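Local coordinates for protein aldehyde dehydrogenase (Anabaena variabilis, PDB 4H7N) that probably oxidises aldehydes to carboxylic acids with NAD+ as the electron acceptor, at residues Trp59-Ile63 with Leu172-Leu176; Arg67-Thr71 with Thr84-Asp89; Leu74-Arg80 with Asn137-Thr141. One frame throughout, in Å; residues are numbered along the deposited sequence.

Contact 1: residues Trp59-Ile63 with Leu172-Leu176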
ATOM      1  N   TRP A  59     -15.772 -11.875  23.362  1.00 30.68           N
ATOM      2  CA  TRP A  59     -16.632 -12.049  22.180  1.00 29.25           C
ATOM      3  C   TRP A  59     -16.559 -13.499  21.698  1.00 29.77           C
ATOM      4  O   TRP A  59     -17.604 -14.144  21.480  1.00 29.79           O
ATOM      5  CB  TRP A  59     -16.269 -11.039  21.067  1.00 27.91           C
ATOM      6  CG  TRP A  59     -17.208 -11.045  19.916  1.00 28.08           C
ATOM      7  CD1 TRP A  59     -18.569 -11.111  19.978  1.00 27.70           C
ATOM      8  CD2 TRP A  59     -16.882 -10.976  18.546  1.00 27.85           C
ATOM      9  NE1 TRP A  59     -19.094 -11.065  18.750  1.00 27.10           N
ATOM     10  CE2 TRP A  59     -18.095 -11.017  17.836  1.00 26.02           C
ATOM     11  CE3 TRP A  59     -15.681 -10.879  17.836  1.00 28.45           C
ATOM     12  CZ2 TRP A  59     -18.155 -10.977  16.466  1.00 26.05           C
ATOM     13  CZ3 TRP A  59     -15.736 -10.845  16.479  1.00 27.70           C
ATOM     14  CH2 TRP A  59     -16.970 -10.907  15.796  1.00 26.09           C
ATOM     15  N   LYS A  60     -15.353 -14.054  21.633  1.00 29.46           N
ATOM     16  CA  LYS A  60     -15.188 -15.443  21.265  1.00 32.39           C
ATOM     17  C   LYS A  60     -15.958 -16.390  22.221  1.00 33.23           C
ATOM     18  O   LYS A  60     -16.646 -17.326  21.791  1.00 31.43           O
ATOM     19  CB  LYS A  60     -13.712 -15.851  21.242  1.00 33.67           C
ATOM     20  CG  LYS A  60     -13.502 -17.210  20.615  1.00 36.54           C
ATOM     21  CD  LYS A  60     -12.045 -17.670  20.603  1.00 38.81           C
ATOM     22  CE  LYS A  60     -11.807 -18.641  21.723  1.00 43.76           C
ATOM     23  NZ  LYS A  60     -10.388 -18.789  22.095  1.00 46.33           N
ATOM     24  N   GLN A  61     -15.847 -16.139  23.509  1.00 34.73           N
ATOM     25  CA  GLN A  61     -16.609 -16.930  24.467  1.00 38.12           C
ATOM     26  C   GLN A  61     -18.112 -16.877  24.222  1.00 36.42           C
ATOM     27  O   GLN A  61     -18.772 -17.912  24.278  1.00 34.55           O
ATOM     28  CB  GLN A  61     -16.283 -16.548  25.926  1.00 42.85           C
ATOM     29  CG  GLN A  61     -14.904 -17.044  26.361  1.00 46.44           C
ATOM     30  CD  GLN A  61     -14.687 -18.527  26.032  1.00 50.29           C
ATOM     31  OE1 GLN A  61     -15.546 -19.388  26.324  1.00 54.35           O
ATOM     32  NE2 GLN A  61     -13.556 -18.834  25.412  1.00 49.44           N
ATOM     33  N   ALA A  62     -18.654 -15.690  23.985  1.00 33.58           N
ATOM     34  CA  ALA A  62     -20.073 -15.539  23.713  1.00 34.40           C
ATOM     35  C   ALA A  62     -20.496 -16.267  22.437  1.00 33.27           C
ATOM     36  O   ALA A  62     -21.555 -16.861  22.401  1.00 33.23           O
ATOM     37  CB  ALA A  62     -20.477 -14.064  23.632  1.00 35.43           C
ATOM     38  N   ILE A  63     -19.685 -16.192  21.394  1.00 32.21           N
ATOM     39  CA  ILE A  63     -19.968 -16.897  20.158  1.00 31.08           C
ATOM     40  C   ILE A  63     -19.956 -18.381  20.409  1.00 32.92           C
ATOM     41  O   ILE A  63     -20.855 -19.107  19.963  1.00 33.11           O
ATOM     42  CB  ILE A  63     -18.920 -16.572  19.070  1.00 30.06           C
ATOM     43  CG1 ILE A  63     -19.010 -15.125  18.675  1.00 29.43           C
ATOM     44  CG2 ILE A  63     -19.090 -17.468  17.854  1.00 30.13           C
ATOM     45  CD1 ILE A  63     -17.730 -14.608  18.026  1.00 28.37           C
ATOM     46  N   LEU A 172     -23.614 -13.515  15.239  1.00 26.84           N
ATOM     47  CA  LEU A 172     -22.444 -12.757  15.625  1.00 27.22           C
ATOM     48  C   LEU A 172     -22.842 -11.503  16.407  1.00 28.62           C
ATOM     49  O   LEU A 172     -22.219 -11.169  17.429  1.00 27.75           O
ATOM     50  CB  LEU A 172     -21.615 -12.335  14.424  1.00 25.14           C
ATOM     51  CG  LEU A 172     -20.881 -13.435  13.673  1.00 25.91           C
ATOM     52  CD1 LEU A 172     -19.979 -12.832  12.603  1.00 25.53           C
ATOM     53  CD2 LEU A 172     -20.038 -14.328  14.618  1.00 25.98           C
ATOM     54  N   LEU A 173     -23.861 -10.813  15.891  1.00 28.56           N
ATOM     55  CA  LEU A 173     -24.351  -9.579  16.462  1.00 31.33           C
ATOM     56  C   LEU A 173     -24.937  -9.817  17.855  1.00 31.05           C
ATOM     57  O   LEU A 173     -24.705  -9.058  18.817  1.00 31.88           O
ATOM     58  CB  LEU A 173     -25.342  -8.925  15.480  1.00 32.98           C
ATOM     59  CG  LEU A 173     -26.079  -7.673  15.917  1.00 35.70           C
ATOM     60  CD1 LEU A 173     -25.080  -6.586  16.273  1.00 35.77           C
ATOM     61  CD2 LEU A 173     -27.084  -7.208  14.863  1.00 36.22           C
HETATM   62  N   MSE A 174     -25.662 -10.902  17.997  1.00 31.08           N
HETATM   63  CA  MSE A 174     -26.200 -11.248  19.287  1.00 32.05           C
HETATM   64  C   MSE A 174     -25.073 -11.476  20.278  1.00 31.92           C
HETATM   65  O   MSE A 174     -25.185 -11.111  21.452  1.00 33.01           O
HETATM   66  CB  MSE A 174     -27.101 -12.471  19.134  1.00 33.05           C
HETATM   67  CG  MSE A 174     -27.412 -13.166  20.446  1.00 36.58           C
HETATM   68 SE   MSE A 174     -28.806 -14.570  20.245  0.80 38.45          SE
HETATM   69  CE  MSE A 174     -27.916 -15.894  19.071  1.00 39.06           C
ATOM     70  N   ALA A 175     -23.965 -12.088  19.852  1.00 30.17           N
ATOM     71  CA  ALA A 175     -22.843 -12.317  20.793  1.00 30.36           C
ATOM     72  C   ALA A 175     -22.165 -11.004  21.107  1.00 30.75           C
ATOM     73  O   ALA A 175     -21.728 -10.744  22.246  1.00 31.67           O
ATOM     74  CB  ALA A 175     -21.841 -13.292  20.201  1.00 29.94           C
ATOM     75  N   LEU A 176     -22.044 -10.195  20.063  1.00 31.63           N
ATOM     76  CA  LEU A 176     -21.355  -8.905  20.120  1.00 31.80           C
ATOM     77  C   LEU A 176     -21.991  -7.981  21.167  1.00 34.61           C
ATOM     78  O   LEU A 176     -21.283  -7.291  21.922  1.00 37.60           O
ATOM     79  CB  LEU A 176     -21.373  -8.251  18.744  1.00 30.98           C
ATOM     80  CG  LEU A 176     -20.845  -6.832  18.612  1.00 32.16           C
ATOM     81  CD1 LEU A 176     -19.385  -6.795  19.035  1.00 31.74           C
ATOM     82  CD2 LEU A 176     -21.004  -6.328  17.210  1.00 32.43           C
TER
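Trp59, the residue with most surface covered here, reaches across so that the edge of its indole abuts the backbone of the facing helix. Its CA-to-CB bond points sideways, yet chi1 near 180° carries the ring over, so that NE1 sits 3.4 Å from Leu172 O. Despite an N-H...O angle of 165° the distance is long, making this a weak hydrogen bond to a carbonyl that also accepts from Leu176 N (2.8 Å from Leu172 O). Leu176 CD1 covers one indole face, and Trp59 CZ2 lies 4.2 Å from Leu172 CB. Helix 169-176 belongs to a beta-alpha-beta crossover between the parallel neighbouring strands 156-161 and 186-188, part of the Rossmann-like domain of this family, and helix 48-64 packs against it. The axes of the two short segments approach to 8.7 Å and their directions differ by 127°. At the close approach lie two small side chains: Ala175 CB, pointing toward helix 48-64, meets Ala62 CB at 3.8 Å and Ile63 CG1 at 3.7 Å; the CA atoms of Ala62 and Ala175 are 5.2 Å apart. Leu172 CD2 lies 4.1 Å from Ile63 CD1, and beyond the segments Leu172 meets Leu70 and Phe188.

Contact 2: residues Arg67-Thr71 with Thr84-Asp89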
ATOM      1  N   ARG A  67     -22.826 -21.572  19.660  1.00 32.97           N
ATOM      2  CA  ARG A  67     -22.218 -22.084  18.425  1.00 33.10           C
ATOM      3  C   ARG A  67     -23.256 -22.705  17.503  1.00 32.00           C
ATOM      4  O   ARG A  67     -23.183 -22.544  16.297  1.00 29.43           O
ATOM      5  CB  ARG A  67     -21.123 -23.112  18.740  1.00 34.88           C
ATOM      6  CG  ARG A  67     -20.352 -23.520  17.502  1.00 34.01           C
ATOM      7  CD  ARG A  67     -19.179 -24.448  17.790  1.00 34.97           C
ATOM      8  NE  ARG A  67     -18.676 -24.897  16.489  1.00 33.58           N
ATOM      9  CZ  ARG A  67     -17.409 -25.074  16.155  1.00 33.22           C
ATOM     10  NH1 ARG A  67     -16.443 -24.889  17.030  1.00 36.49           N
ATOM     11  NH2 ARG A  67     -17.116 -25.508  14.948  1.00 32.51           N
ATOM     12  N   GLU A  68     -24.235 -23.408  18.063  1.00 31.87           N
ATOM     13  CA  GLU A  68     -25.234 -24.027  17.232  1.00 33.71           C
ATOM     14  C   GLU A  68     -26.025 -23.032  16.402  1.00 31.81           C
ATOM     15  O   GLU A  68     -26.443 -23.358  15.323  1.00 33.26           O
ATOM     16  CB  GLU A  68     -26.186 -24.901  18.066  1.00 40.11           C
ATOM     17  CG  GLU A  68     -25.516 -26.224  18.378  1.00 46.19           C
ATOM     18  CD  GLU A  68     -25.875 -26.778  19.732  1.00 57.18           C
ATOM     19  OE1 GLU A  68     -27.026 -27.259  19.896  1.00 64.06           O
ATOM     20  OE2 GLU A  68     -24.997 -26.734  20.635  1.00 65.43           O
ATOM     21  N   GLN A  69     -26.263 -21.843  16.919  1.00 31.18           N
ATOM     22  CA  GLN A  69     -26.994 -20.815  16.186  1.00 30.54           C
ATOM     23  C   GLN A  69     -26.114 -20.247  15.069  1.00 29.01           C
ATOM     24  O   GLN A  69     -26.616 -19.904  14.018  1.00 27.94           O
ATOM     25  CB  GLN A  69     -27.369 -19.681  17.120  1.00 32.62           C
ATOM     26  CG  GLN A  69     -28.607 -19.960  17.972  1.00 35.03           C
ATOM     27  CD  GLN A  69     -28.320 -20.963  19.062  1.00 37.99           C
ATOM     28  OE1 GLN A  69     -27.269 -20.930  19.699  1.00 39.31           O
ATOM     29  NE2 GLN A  69     -29.236 -21.862  19.274  1.00 41.93           N
ATOM     30  N   LEU A  70     -24.800 -20.154  15.298  1.00 27.02           N
ATOM     31  CA  LEU A  70     -23.905 -19.708  14.233  1.00 26.47           C
ATOM     32  C   LEU A  70     -23.866 -20.749  13.102  1.00 24.97           C
ATOM     33  O   LEU A  70     -24.006 -20.418  11.922  1.00 23.77           O
ATOM     34  CB  LEU A  70     -22.516 -19.395  14.783  1.00 25.67           C
ATOM     35  CG  LEU A  70     -21.469 -18.949  13.736  1.00 24.82           C
ATOM     36  CD1 LEU A  70     -21.874 -17.662  13.023  1.00 24.08           C
ATOM     37  CD2 LEU A  70     -20.116 -18.730  14.381  1.00 25.15           C
ATOM     38  N   THR A  71     -23.743 -22.021  13.487  1.00 25.35           N
ATOM     39  CA  THR A  71     -23.679 -23.112  12.551  1.00 25.31           C
ATOM     40  C   THR A  71     -24.993 -23.124  11.716  1.00 25.73           C
ATOM     41  O   THR A  71     -24.971 -23.238  10.499  1.00 23.64           O
ATOM     42  CB  THR A  71     -23.585 -24.458  13.288  1.00 27.89           C
ATOM     43  OG1 THR A  71     -22.395 -24.514  14.064  1.00 28.55           O
ATOM     44  CG2 THR A  71     -23.588 -25.586  12.314  1.00 28.50           C
ATOM     45  N   THR A  84     -18.973 -25.704   6.725  1.00 28.01           N
ATOM     46  CA  THR A  84     -19.411 -24.736   7.742  1.00 26.72           C
ATOM     47  C   THR A  84     -18.664 -24.911   9.053  1.00 26.75           C
ATOM     48  O   THR A  84     -18.201 -23.930   9.667  1.00 25.52           O
ATOM     49  CB  THR A  84     -20.948 -24.784   7.914  1.00 25.87           C
ATOM     50  OG1 THR A  84     -21.548 -24.120   6.798  1.00 25.59           O
ATOM     51  CG2 THR A  84     -21.377 -24.075   9.138  1.00 25.86           C
ATOM     52  N   VAL A  85     -18.556 -26.151   9.497  1.00 27.98           N
ATOM     53  CA  VAL A  85     -17.810 -26.455  10.726  1.00 29.66           C
ATOM     54  C   VAL A  85     -16.355 -25.945  10.598  1.00 30.61           C
ATOM     55  O   VAL A  85     -15.823 -25.311  11.487  1.00 32.79           O
ATOM     56  CB  VAL A  85     -17.810 -27.947  11.040  1.00 30.31           C
ATOM     57  CG1 VAL A  85     -17.059 -28.216  12.334  1.00 32.54           C
ATOM     58  CG2 VAL A  85     -19.249 -28.467  11.146  1.00 32.16           C
ATOM     59  N   LEU A  86     -15.734 -26.182   9.464  1.00 30.94           N
ATOM     60  CA  LEU A  86     -14.355 -25.717   9.269  1.00 32.17           C
ATOM     61  C   LEU A  86     -14.248 -24.216   9.245  1.00 29.84           C
ATOM     62  O   LEU A  86     -13.301 -23.654   9.808  1.00 29.16           O
ATOM     63  CB  LEU A  86     -13.757 -26.306   7.987  1.00 34.11           C
ATOM     64  CG  LEU A  86     -13.857 -27.835   7.814  1.00 41.22           C
ATOM     65  CD1 LEU A  86     -12.965 -28.250   6.641  1.00 46.19           C
ATOM     66  CD2 LEU A  86     -13.501 -28.653   9.067  1.00 46.11           C
ATOM     67  N   GLU A  87     -15.209 -23.537   8.618  1.00 28.46           N
ATOM     68  CA  GLU A  87     -15.172 -22.066   8.622  1.00 28.94           C
ATOM     69  C   GLU A  87     -15.225 -21.562  10.024  1.00 28.79           C
ATOM     70  O   GLU A  87     -14.471 -20.642  10.397  1.00 26.05           O
ATOM     71  CB  GLU A  87     -16.360 -21.451   7.895  1.00 29.89           C
ATOM     72  CG  GLU A  87     -16.129 -21.031   6.506  1.00 30.40           C
ATOM     73  CD  GLU A  87     -17.239 -20.158   5.942  1.00 29.80           C
ATOM     74  OE1 GLU A  87     -18.081 -20.751   5.256  1.00 29.62           O
ATOM     75  OE2 GLU A  87     -17.233 -18.893   6.121  1.00 28.00           O
ATOM     76  N   ILE A  88     -16.134 -22.139  10.816  1.00 25.96           N
ATOM     77  CA  ILE A  88     -16.265 -21.695  12.189  1.00 27.64           C
ATOM     78  C   ILE A  88     -14.978 -21.945  13.007  1.00 28.23           C
ATOM     79  O   ILE A  88     -14.557 -21.091  13.773  1.00 26.71           O
ATOM     80  CB  ILE A  88     -17.494 -22.291  12.872  1.00 27.01           C
ATOM     81  CG1 ILE A  88     -18.744 -21.732  12.226  1.00 28.06           C
ATOM     82  CG2 ILE A  88     -17.485 -21.912  14.334  1.00 30.16           C
ATOM     83  CD1 ILE A  88     -20.061 -22.453  12.537  1.00 27.70           C
ATOM     84  N   ASP A  89     -14.391 -23.120  12.860  1.00 30.58           N
ATOM     85  CA  ASP A  89     -13.162 -23.482  13.577  1.00 32.86           C
ATOM     86  C   ASP A  89     -12.015 -22.541  13.179  1.00 31.84           C
ATOM     87  O   ASP A  89     -11.264 -22.054  14.020  1.00 33.36           O
ATOM     88  CB  ASP A  89     -12.780 -24.929  13.262  1.00 35.38           C
ATOM     89  CG  ASP A  89     -13.688 -25.941  13.967  1.00 40.33           C
ATOM     90  OD1 ASP A  89     -14.251 -25.611  15.038  1.00 40.12           O
ATOM     91  OD2 ASP A  89     -13.828 -27.075  13.436  1.00 47.71           O
TER
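The short helical segments Arg67-Thr71 and Thr84-Asp89 run at 124° to one another, closer to antiparallel than to parallel, with axes no nearer than 10.8 Å. Their closest CA atoms, those of Thr71 and Thr84, are 6.6 Å apart, close to the short turn 79-81 joining helix 67-78 to helix 82-106. Ile88 fills much of the intervening space: its CG1 lies 3.9 Å from Leu70 CD2, its CD1 3.5 Å from Thr71 OG1, and its CG2 3.6 Å from Arg67 CZ, placed over one face of the guanidinium. Arg67 is extended, with chi1 to chi3 all near 180°, and so spans the gap to Asp89. There Asp89 OD1 accepts hydrogen bonds from both NH1 (3.0 Å) and NH2 (2.9 Å) of Arg67, forming a salt bridge on a single carboxylate oxygen. The polar pair therefore bridges the partly exposed margin of the helix pair, while Ile88 and Leu70 are buried: the guanidinium can spend its edge on the charge and its face on the aliphatic side chain.

Contact 3: residues Leu74-Arg80 with Asn137-Thr141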
ATOM      1  N   LEU A  74     -25.123 -20.293   9.177  1.00 26.30           N
ATOM      2  CA  LEU A  74     -24.130 -20.440   8.108  1.00 27.35           C
ATOM      3  C   LEU A  74     -24.494 -21.635   7.186  1.00 25.81           C
ATOM      4  O   LEU A  74     -24.312 -21.574   5.977  1.00 27.66           O
ATOM      5  CB  LEU A  74     -22.735 -20.482   8.721  1.00 25.99           C
ATOM      6  CG  LEU A  74     -21.557 -20.349   7.783  1.00 29.42           C
ATOM      7  CD1 LEU A  74     -21.600 -19.061   6.969  1.00 27.65           C
ATOM      8  CD2 LEU A  74     -20.278 -20.399   8.626  1.00 29.96           C
ATOM      9  N   VAL A  75     -25.049 -22.699   7.728  1.00 26.18           N
ATOM     10  CA  VAL A  75     -25.654 -23.762   6.884  1.00 26.58           C
ATOM     11  C   VAL A  75     -26.748 -23.143   5.959  1.00 27.69           C
ATOM     12  O   VAL A  75     -26.809 -23.425   4.771  1.00 26.06           O
ATOM     13  CB  VAL A  75     -26.299 -24.863   7.725  1.00 28.19           C
ATOM     14  CG1 VAL A  75     -27.237 -25.747   6.910  1.00 28.69           C
ATOM     15  CG2 VAL A  75     -25.249 -25.710   8.398  1.00 29.30           C
ATOM     16  N   ASN A  76     -27.615 -22.331   6.540  1.00 28.47           N
ATOM     17  CA  ASN A  76     -28.666 -21.670   5.782  1.00 30.70           C
ATOM     18  C   ASN A  76     -28.057 -20.804   4.661  1.00 28.37           C
ATOM     19  O   ASN A  76     -28.578 -20.809   3.529  1.00 27.78           O
ATOM     20  CB  ASN A  76     -29.512 -20.821   6.737  1.00 35.62           C
ATOM     21  CG  ASN A  76     -30.906 -20.472   6.214  1.00 42.39           C
ATOM     22  OD1 ASN A  76     -31.800 -20.114   7.021  1.00 48.49           O
ATOM     23  ND2 ASN A  76     -31.114 -20.517   4.888  1.00 42.77           N
ATOM     24  N   ASP A  77     -26.986 -20.067   4.964  1.00 24.68           N
ATOM     25  CA  ASP A  77     -26.347 -19.199   3.953  1.00 24.62           C
ATOM     26  C   ASP A  77     -25.703 -19.991   2.820  1.00 23.43           C
ATOM     27  O   ASP A  77     -25.698 -19.555   1.686  1.00 24.02           O
ATOM     28  CB  ASP A  77     -25.232 -18.311   4.556  1.00 25.52           C
ATOM     29  CG  ASP A  77     -25.728 -17.021   5.233  1.00 28.47           C
ATOM     30  OD1 ASP A  77     -26.710 -16.364   4.775  1.00 28.39           O
ATOM     31  OD2 ASP A  77     -25.052 -16.583   6.214  1.00 30.48           O
ATOM     32  N   THR A  78     -25.070 -21.115   3.153  1.00 23.46           N
ATOM     33  CA  THR A  78     -24.164 -21.828   2.231  1.00 24.03           C
ATOM     34  C   THR A  78     -24.673 -23.128   1.707  1.00 23.90           C
ATOM     35  O   THR A  78     -24.180 -23.631   0.706  1.00 23.87           O
ATOM     36  CB  THR A  78     -22.801 -22.127   2.880  1.00 24.37           C
ATOM     37  OG1 THR A  78     -22.926 -23.000   4.026  1.00 24.13           O
ATOM     38  CG2 THR A  78     -22.095 -20.809   3.317  1.00 26.38           C
ATOM     39  N   GLY A  79     -25.671 -23.689   2.381  1.00 24.61           N
ATOM     40  CA  GLY A  79     -26.207 -24.970   1.975  1.00 25.33           C
ATOM     41  C   GLY A  79     -25.396 -26.207   2.327  1.00 26.60           C
ATOM     42  O   GLY A  79     -25.667 -27.299   1.817  1.00 25.09           O
ATOM     43  N   ARG A  80     -24.344 -26.043   3.128  1.00 28.10           N
ATOM     44  CA  ARG A  80     -23.499 -27.158   3.468  1.00 29.06           C
ATOM     45  C   ARG A  80     -23.088 -27.129   4.925  1.00 28.00           C
ATOM     46  O   ARG A  80     -23.051 -26.058   5.546  1.00 26.48           O
ATOM     47  CB  ARG A  80     -22.252 -27.257   2.527  1.00 29.73           C
ATOM     48  CG  ARG A  80     -21.535 -25.963   2.134  1.00 28.06           C
ATOM     49  CD  ARG A  80     -20.846 -25.249   3.272  1.00 28.46           C
ATOM     50  NE  ARG A  80     -19.994 -24.165   2.759  1.00 26.65           N
ATOM     51  CZ  ARG A  80     -19.466 -23.179   3.470  1.00 26.23           C
ATOM     52  NH1 ARG A  80     -18.665 -22.308   2.853  1.00 25.69           N
ATOM     53  NH2 ARG A  80     -19.681 -23.045   4.787  1.00 26.10           N
ATOM     54  N   ASN A 137     -18.927 -16.552  -0.650  1.00 23.42           N
ATOM     55  CA  ASN A 137     -18.497 -17.947  -0.764  1.00 24.20           C
ATOM     56  C   ASN A 137     -17.956 -18.631   0.518  1.00 25.20           C
ATOM     57  O   ASN A 137     -18.215 -19.832   0.752  1.00 25.68           O
ATOM     58  CB  ASN A 137     -17.545 -18.124  -1.914  1.00 24.26           C
ATOM     59  CG  ASN A 137     -16.286 -17.335  -1.716  1.00 26.54           C
ATOM     60  OD1 ASN A 137     -16.335 -16.120  -1.546  1.00 27.98           O
ATOM     61  ND2 ASN A 137     -15.169 -18.010  -1.674  1.00 28.56           N
ATOM     62  N   PHE A 138     -17.313 -17.841   1.367  1.00 25.06           N
ATOM     63  CA  PHE A 138     -16.968 -18.220   2.725  1.00 26.28           C
ATOM     64  C   PHE A 138     -17.374 -17.018   3.555  1.00 25.87           C
ATOM     65  O   PHE A 138     -16.567 -16.161   3.911  1.00 26.59           O
ATOM     66  CB  PHE A 138     -15.472 -18.512   2.900  1.00 27.43           C
ATOM     67  CG  PHE A 138     -14.961 -19.719   2.141  1.00 26.69           C
ATOM     68  CD1 PHE A 138     -15.125 -20.991   2.639  1.00 27.44           C
ATOM     69  CD2 PHE A 138     -14.179 -19.557   0.982  1.00 27.57           C
ATOM     70  CE1 PHE A 138     -14.620 -22.088   1.971  1.00 26.67           C
ATOM     71  CE2 PHE A 138     -13.659 -20.663   0.323  1.00 27.83           C
ATOM     72  CZ  PHE A 138     -13.894 -21.929   0.823  1.00 26.33           C
ATOM     73  N   PRO A 139     -18.645 -16.901   3.801  1.00 26.03           N
ATOM     74  CA  PRO A 139     -19.149 -15.643   4.317  1.00 26.05           C
ATOM     75  C   PRO A 139     -18.543 -15.265   5.667  1.00 25.28           C
ATOM     76  O   PRO A 139     -18.221 -14.097   5.871  1.00 24.29           O
ATOM     77  CB  PRO A 139     -20.645 -15.864   4.460  1.00 26.50           C
ATOM     78  CG  PRO A 139     -20.913 -17.218   4.022  1.00 27.96           C
ATOM     79  CD  PRO A 139     -19.663 -17.941   3.671  1.00 26.81           C
ATOM     80  N   LEU A 140     -18.376 -16.243   6.562  1.00 24.16           N
ATOM     81  CA  LEU A 140     -17.856 -15.954   7.876  1.00 25.00           C
ATOM     82  C   LEU A 140     -16.389 -15.644   7.804  1.00 24.10           C
ATOM     83  O   LEU A 140     -15.953 -14.543   8.200  1.00 24.23           O
ATOM     84  CB  LEU A 140     -18.126 -17.100   8.858  1.00 25.76           C
ATOM     85  CG  LEU A 140     -17.480 -16.923  10.213  1.00 28.11           C
ATOM     86  CD1 LEU A 140     -18.112 -15.761  10.958  1.00 27.04           C
ATOM     87  CD2 LEU A 140     -17.551 -18.211  11.042  1.00 28.49           C
ATOM     88  N   THR A 141     -15.599 -16.540   7.241  1.00 25.48           N
ATOM     89  CA  THR A 141     -14.148 -16.332   7.341  1.00 24.83           C
ATOM     90  C   THR A 141     -13.718 -15.104   6.555  1.00 25.87           C
ATOM     91  O   THR A 141     -12.833 -14.364   7.018  1.00 24.04           O
ATOM     92  CB  THR A 141     -13.321 -17.547   6.932  1.00 29.13           C
ATOM     93  OG1 THR A 141     -13.839 -18.047   5.730  1.00 30.69           O
ATOM     94  CG2 THR A 141     -13.440 -18.707   7.970  1.00 31.21           C
TER
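Leu74 and Leu140 share the same rotamer, chi1 t with chi2 p, and both direct their CA-to-CB bonds toward the opposing segment. Leu74 CD1 is 3.5 Å from Pro139 CG, and Leu74 CD2 is 3.9 Å from Leu140 CB. Pro139 also receives Thr78, whose CG2 is 3.8 Å from Pro139 CD; with chi1 p, Thr78 turns OG1 back onto its own helix, donating to Leu74 O at 2.8 Å. After helix 67-78, Gly79 leaves helical geometry with a positive phi of 77°, and Arg80 then folds back through two successive p torsions. Its NH1 arrives 3.3 Å from Asn137 O and 3.8 Å from Phe138 CD1, while Glu87 and Asn261 take up its charge and polar end. The CA-to-CB bond of Asn137 points away, and its ND2 hydrogen-bonds to Gln264 O; the side chain is about 10 Å from that of the predicted active-site Glu232. The Asn-Phe-Pro sequence here matches a family motif whose asparagine helps form the oxyanion hole in characterised relatives, consistent with this contact backing the catalytic pocket.

From the N terminus, contact 1 opens first, at 59-63, and closes last, at 172-176, so contacts 2 and 3 are both nested within its loop. Contact 2 closes a short loop, from 67-71 to 84-89, joining consecutive helices. Contact 3 starts at 74-80, inside that loop, and ends beyond it at 137-141, so the two cross while sharing helix 67-78. Glu87 couples them: its OE1 is 2.8 Å from Arg80 NH2 in a salt bridge. Leu70 CD2, 3.8 Å from Ile63 CG2, joins contacts 1 and 2, and Leu172 CD1, 3.8 Å from Leu140 CD1, joins 1 and 3. Together they tie the N-terminal helices to helices 139-144 and 169-176.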